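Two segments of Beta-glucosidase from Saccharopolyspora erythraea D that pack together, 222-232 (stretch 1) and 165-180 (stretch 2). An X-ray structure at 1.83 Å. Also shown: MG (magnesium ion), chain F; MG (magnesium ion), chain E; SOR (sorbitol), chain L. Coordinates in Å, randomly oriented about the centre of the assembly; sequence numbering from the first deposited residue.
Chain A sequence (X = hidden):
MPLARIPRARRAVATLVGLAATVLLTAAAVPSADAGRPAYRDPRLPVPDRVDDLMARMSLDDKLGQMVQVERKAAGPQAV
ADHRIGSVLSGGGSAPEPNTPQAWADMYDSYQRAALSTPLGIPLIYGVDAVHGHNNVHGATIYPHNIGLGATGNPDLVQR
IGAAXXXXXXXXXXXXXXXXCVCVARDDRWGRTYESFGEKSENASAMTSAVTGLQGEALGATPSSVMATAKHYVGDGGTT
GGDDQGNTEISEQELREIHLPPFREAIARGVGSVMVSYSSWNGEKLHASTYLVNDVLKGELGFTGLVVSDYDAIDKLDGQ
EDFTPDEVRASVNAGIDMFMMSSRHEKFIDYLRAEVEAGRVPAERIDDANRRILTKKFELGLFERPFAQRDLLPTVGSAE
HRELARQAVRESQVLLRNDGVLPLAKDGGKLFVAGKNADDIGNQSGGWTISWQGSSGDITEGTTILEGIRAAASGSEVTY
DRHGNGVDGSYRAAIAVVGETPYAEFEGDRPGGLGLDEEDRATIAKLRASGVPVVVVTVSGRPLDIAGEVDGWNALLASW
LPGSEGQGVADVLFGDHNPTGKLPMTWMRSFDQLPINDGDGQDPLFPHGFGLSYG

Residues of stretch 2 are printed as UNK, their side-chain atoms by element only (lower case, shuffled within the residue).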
# COMPACT_ATOMS: atom_id res chain seq x y z
N THR A 222 -10.96 -5.12 19.35
CA THR A 222 -10.49 -3.94 20.06
C THR A 222 -10.97 -2.69 19.33
O THR A 222 -11.37 -2.76 18.16
CB THR A 222 -8.96 -3.91 20.17
OG1 THR A 222 -8.41 -3.37 18.96
CG2 THR A 222 -8.40 -5.31 20.40
N PRO A 223 -10.96 -1.54 19.99
CA PRO A 223 -11.45 -0.32 19.32
C PRO A 223 -10.62 0.11 18.12
O PRO A 223 -11.15 0.79 17.24
CB PRO A 223 -11.42 0.72 20.45
CG PRO A 223 -10.50 0.15 21.50
CD PRO A 223 -10.74 -1.31 21.43
N SER A 224 -9.34 -0.25 18.04
CA SER A 224 -8.55 0.13 16.88
C SER A 224 -8.54 -0.95 15.80
O SER A 224 -7.69 -0.90 14.90
CB SER A 224 -7.11 0.47 17.29
OG SER A 224 -6.49 -0.65 17.90
N SER A 225 -9.45 -1.92 15.87
CA SER A 225 -9.53 -2.92 14.80
C SER A 225 -9.99 -2.26 13.51
O SER A 225 -11.03 -1.60 13.47
CB SER A 225 -10.48 -4.06 15.17
OG SER A 225 -10.41 -5.08 14.19
N VAL A 226 -9.21 -2.45 12.45
CA VAL A 226 -9.50 -1.90 11.14
C VAL A 226 -9.44 -3.05 10.14
O VAL A 226 -8.50 -3.86 10.18
CB VAL A 226 -8.49 -0.79 10.77
CG1 VAL A 226 -8.48 -0.53 9.27
CG2 VAL A 226 -8.80 0.49 11.56
N MET A 227 -10.44 -3.15 9.27
CA MET A 227 -10.46 -4.26 8.33
C MET A 227 -9.33 -4.11 7.32
O MET A 227 -9.07 -3.01 6.81
CB MET A 227 -11.80 -4.36 7.62
CG MET A 227 -11.88 -5.56 6.68
SD MET A 227 -13.57 -5.98 6.18
CE MET A 227 -13.97 -4.60 5.14
N ALA A 228 -8.63 -5.21 7.07
CA ALA A 228 -7.54 -5.24 6.10
C ALA A 228 -8.04 -5.83 4.78
O ALA A 228 -9.09 -6.48 4.72
CB ALA A 228 -6.36 -6.05 6.64
N THR A 229 -7.26 -5.58 3.72
CA THR A 229 -7.61 -6.00 2.37
C THR A 229 -6.39 -6.65 1.72
O THR A 229 -5.40 -5.98 1.45
CB THR A 229 -8.06 -4.81 1.52
OG1 THR A 229 -9.01 -4.01 2.24
CG2 THR A 229 -8.69 -5.29 0.22
N ALA A 230 -6.47 -7.95 1.46
CA ALA A 230 -5.43 -8.58 0.65
C ALA A 230 -5.66 -8.19 -0.81
O ALA A 230 -6.74 -8.44 -1.36
CB ALA A 230 -5.44 -10.10 0.83
N LYS A 231 -4.66 -7.57 -1.43
CA LYS A 231 -4.78 -7.12 -2.82
C LYS A 231 -3.46 -7.33 -3.59
O LYS A 231 -2.40 -7.45 -2.97
CB LYS A 231 -5.19 -5.64 -2.88
CG LYS A 231 -4.10 -4.65 -2.45
CD LYS A 231 -4.66 -3.22 -2.32
CE LYS A 231 -3.51 -2.19 -2.19
NZ LYS A 231 -4.04 -0.79 -2.14
N HIS A 232 -3.49 -7.37 -4.92
CA HIS A 232 -4.70 -7.46 -5.73
C HIS A 232 -4.81 -8.89 -6.29
O HIS A 232 -3.87 -9.40 -6.90
CB HIS A 232 -4.68 -6.45 -6.87
CG HIS A 232 -4.31 -5.06 -6.45
ND1 HIS A 232 -3.01 -4.67 -6.25
CD2 HIS A 232 -5.08 -3.97 -6.22
CE1 HIS A 232 -2.99 -3.39 -5.89
NE2 HIS A 232 -4.23 -2.94 -5.87
N UNK A 165 -0.82 1.74 12.41
CA UNK A 165 -1.62 2.28 11.31
C UNK A 165 -3.10 2.21 11.65
O UNK A 165 -3.84 3.19 11.47
c UNK A 165 -1.32 1.51 10.02
c UNK A 165 -2.21 1.98 8.90
o UNK A 165 0.05 1.73 9.65
N UNK A 166 -3.54 1.07 12.17
CA UNK A 166 -4.96 0.90 12.47
C UNK A 166 -5.43 1.92 13.51
O UNK A 166 -6.53 2.47 13.40
c UNK A 166 -5.22 -0.53 12.95
N UNK A 167 -4.59 2.21 14.50
CA UNK A 167 -4.95 3.24 15.48
C UNK A 167 -5.15 4.58 14.81
O UNK A 167 -6.12 5.29 15.12
c UNK A 167 -3.88 3.35 16.56
o UNK A 167 -3.39 2.52 19.95
o UNK A 167 -1.85 2.94 18.43
c UNK A 167 -3.01 2.61 18.76
c UNK A 167 -4.01 2.34 17.67
N UNK A 168 -4.26 4.96 13.89
CA UNK A 168 -4.37 6.29 13.29
C UNK A 168 -5.55 6.37 12.34
O UNK A 168 -6.16 7.44 12.19
o UNK A 168 -0.75 8.13 12.08
o UNK A 168 0.34 7.38 13.82
c UNK A 168 -3.05 6.67 12.60
c UNK A 168 -0.68 7.44 13.12
c UNK A 168 -1.89 6.65 13.58
N UNK A 169 -5.90 5.25 11.71
CA UNK A 169 -7.07 5.20 10.85
C UNK A 169 -8.34 5.24 11.69
O UNK A 169 -9.27 6.00 11.41
c UNK A 169 -5.87 4.09 8.95
c UNK A 169 -8.36 3.74 9.21
c UNK A 169 -7.02 3.95 9.94
N UNK A 170 -8.38 4.44 12.76
CA UNK A 170 -9.58 4.38 13.59
C UNK A 170 -9.85 5.72 14.27
O UNK A 170 -11.01 6.04 14.56
c UNK A 170 -9.45 3.27 14.63
N UNK A 171 -8.80 6.51 14.50
CA UNK A 171 -8.96 7.86 15.04
C UNK A 171 -9.81 8.72 14.12
O UNK A 171 -10.51 9.63 14.60
c UNK A 171 -7.60 8.51 15.24
N UNK A 172 -9.78 8.47 12.82
CA UNK A 172 -10.59 9.20 11.87
C UNK A 172 -11.92 8.52 11.59
O UNK A 172 -12.69 9.00 10.76
c UNK A 172 -9.82 9.40 10.55
o UNK A 172 -9.64 8.15 9.88
c UNK A 172 -8.45 10.04 10.79
N UNK A 173 -12.20 7.40 12.26
CA UNK A 173 -13.44 6.68 12.07
C UNK A 173 -13.39 5.63 10.98
O UNK A 173 -14.10 4.62 11.06
N UNK A 174 -12.55 5.85 9.96
CA UNK A 174 -12.50 4.95 8.81
C UNK A 174 -12.25 3.53 9.27
O UNK A 174 -11.45 3.27 10.18
c UNK A 174 -11.17 4.44 6.71
c UNK A 174 -11.43 5.46 7.83
c UNK A 174 -11.85 6.83 7.27
c UNK A 174 -10.80 7.52 6.39
N UNK A 175 -12.96 2.58 8.66
CA UNK A 175 -13.10 1.23 9.17
C UNK A 175 -12.24 0.21 8.46
O UNK A 175 -12.19 -0.93 8.90
c UNK A 175 -14.56 0.79 9.05
o UNK A 175 -15.46 2.01 10.82
o UNK A 175 -16.21 2.47 8.79
c UNK A 175 -15.50 1.82 9.59
N UNK A 176 -11.59 0.60 7.37
CA UNK A 176 -11.20 -0.36 6.35
C UNK A 176 -10.08 0.25 5.52
O UNK A 176 -10.27 1.31 4.93
c UNK A 176 -11.21 -2.42 4.02
c UNK A 176 -13.28 -1.88 3.32
c UNK A 176 -12.29 -1.63 4.33
c UNK A 176 -14.72 -2.81 1.12
c UNK A 176 -15.28 -1.85 1.99
c UNK A 176 -12.74 -2.83 2.42
c UNK A 176 -13.45 -3.30 1.32
c UNK A 176 -12.44 -0.68 5.49
c UNK A 176 -14.57 -1.38 3.09
n UNK A 176 -11.48 -3.15 2.87
N UNK A 177 -8.92 -0.40 5.52
CA UNK A 177 -7.81 0.02 4.68
C UNK A 177 -7.62 -0.96 3.54
O UNK A 177 -7.75 -2.17 3.72
c UNK A 177 -6.50 0.12 5.47
o UNK A 177 -5.44 0.50 4.61
N UNK A 178 -7.31 -0.42 2.36
CA UNK A 178 -6.99 -1.24 1.19
C UNK A 178 -5.51 -1.63 1.26
O UNK A 178 -4.67 -1.17 0.50
c UNK A 178 -9.04 1.34 -0.52
c UNK A 178 -11.15 -0.30 0.20
c UNK A 178 -9.83 -0.78 0.24
c UNK A 178 -11.40 1.01 -0.19
c UNK A 178 -10.34 1.83 -0.56
c UNK A 178 -8.77 0.03 -0.13
c UNK A 178 -7.33 -0.49 -0.09
N UNK A 179 -5.21 -2.48 2.24
CA UNK A 179 -3.85 -2.88 2.57
C UNK A 179 -3.92 -4.19 3.36
O UNK A 179 -4.86 -4.38 4.15
c UNK A 179 -3.13 -1.78 3.39
N UNK A 180 -2.92 -5.06 3.21
CA UNK A 180 -1.68 -4.90 2.42
C UNK A 180 -1.74 -5.39 0.97
O UNK A 180 -2.49 -6.33 0.66
c UNK A 180 -2.83 -6.23 4.11
c UNK A 180 -0.68 -5.75 3.19
c UNK A 180 -1.52 -6.91 3.69
MG MG F . -14.56 3.16 12.41
MG MG E . -0.11 3.13 19.28
C1 SOR L . -5.52 -0.14 -5.36
C2 SOR L . -6.11 1.04 -4.62
C3 SOR L . -6.93 1.89 -5.60
C4 SOR L . -7.25 3.26 -5.01
C5 SOR L . -7.54 4.31 -6.08
C6 SOR L . -7.48 5.69 -5.42
O1 SOR L . -4.38 -0.62 -4.70
O2 SOR L . -6.94 0.58 -3.57
O3 SOR L . -8.12 1.20 -5.88
O4 SOR L . -8.35 3.16 -4.13
O5 SOR L . -6.62 4.25 -7.17
O6 SOR L . -7.35 6.70 -6.40
O HOH W 1 -0.61 1.66 20.97
O HOH W 2 -0.31 4.64 20.48
O HOH W 3 1.90 2.67 19.78
O HOH W 4 0.36 1.27 18.14
O HOH W 5 -16.68 3.58 12.74

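Position 165 has one carbon carrying an oxygen and a carbon. It lies in the helix and touches nothing on stretch 1. A beta-branched side chain with one hydroxyl is Thr165.

Position 166 has a single carbon. It points toward stretch 1, and its CB lies 3.2 Å from Ser224 O and 3.9 Å from Val226 CB. This is Ala166.

Position 167 has three carbons in a row, the third carrying two oxygens. The chain meets Ser224 CB, and one oxygen binds the chain E magnesium. The length gives Glu167. Glu167 CG lies 3.6 Å from Ser224 CB, and Glu167 OE1 to the chain E MG is 1.9 Å.

Position 168 has the same atoms but is out of reach of stretch 1. The count gives Glu168, whose carboxylate is hydrogen-bonded elsewhere in the structure.

Position 169 has three carbons, forked at the first. One branch meets Val226 CG2. It is Val169, and the distance from its CG1 to Val226 CG2 is 4.0 Å.

Position 170 has one carbon, with CB 4.0 Å from Ser224 CA and 4.2 Å from Val226 CG2. It is Ala170.

Position 171 also has one carbon, out of reach of stretch 1. It is Ala171.

Position 172 has one carbon carrying an oxygen and a carbon, out of reach of stretch 1. The oxygen donates to the backbone O of Val169. This is Thr172.

Position 173 has no side-chain atoms and is out of reach of stretch 1. Its phi is positive, and a CB would be jammed against the preceding carbonyl. It is Gly173. Its O binds the chain F MG at 2.0 Å.

Position 174 has four carbons, forked at the first, with one arm two carbons long. Its end leads away from stretch 1. That is Ile174.

Position 175 has two carbons, the second carrying two oxygens, one of which binds the same magnesium. It points away from stretch 1. It is Asp175. OD1 to the chain F MG is 2.1 Å.

Position 176 has one carbon, then fused five- and six-membered rings with one nitrogen. Met227 CE sits over one face, and the nitrogen meets Thr229 OG1. It is Trp176. Met227 CE is 3.3 Å from CD2. NE1 donates to Thr229 OG1 at 2.7 Å.

Position 177 has one carbon and one oxygen. Its CB is 4.3 Å from Val226 CG1. It is Ser177.

Position 178 has one carbon and a six-carbon ring without oxygen. Thr229 OG1 lies at the ring edge. It is Phe178, with CD1 3.9 Å from Thr229 OG1.

Position 179 has one carbon, pointing away: Ala179.

Position 180 has three carbons closing a ring onto N, near Ala228 CB. It is Pro180. Its CD is 4.3 Å from Ala228 CB.

Val226 packs against the helix. Met227 bridges Trp176: Met227 N donates to Asp175 O, and Ser177 N to Met227 O, both at 2.9 Å. Thr229 N donates to Ala179 O, and Thr229 OG1 to Ser177 O, both at 2.7 Å. Lys231 NZ donates to Phe178 O at 2.7 Å and sorbitol O1 at 2.6 Å, tying the contact to the ligand.

Stretch 2, residues 165-180: TAEEVAATGIDWSFAP
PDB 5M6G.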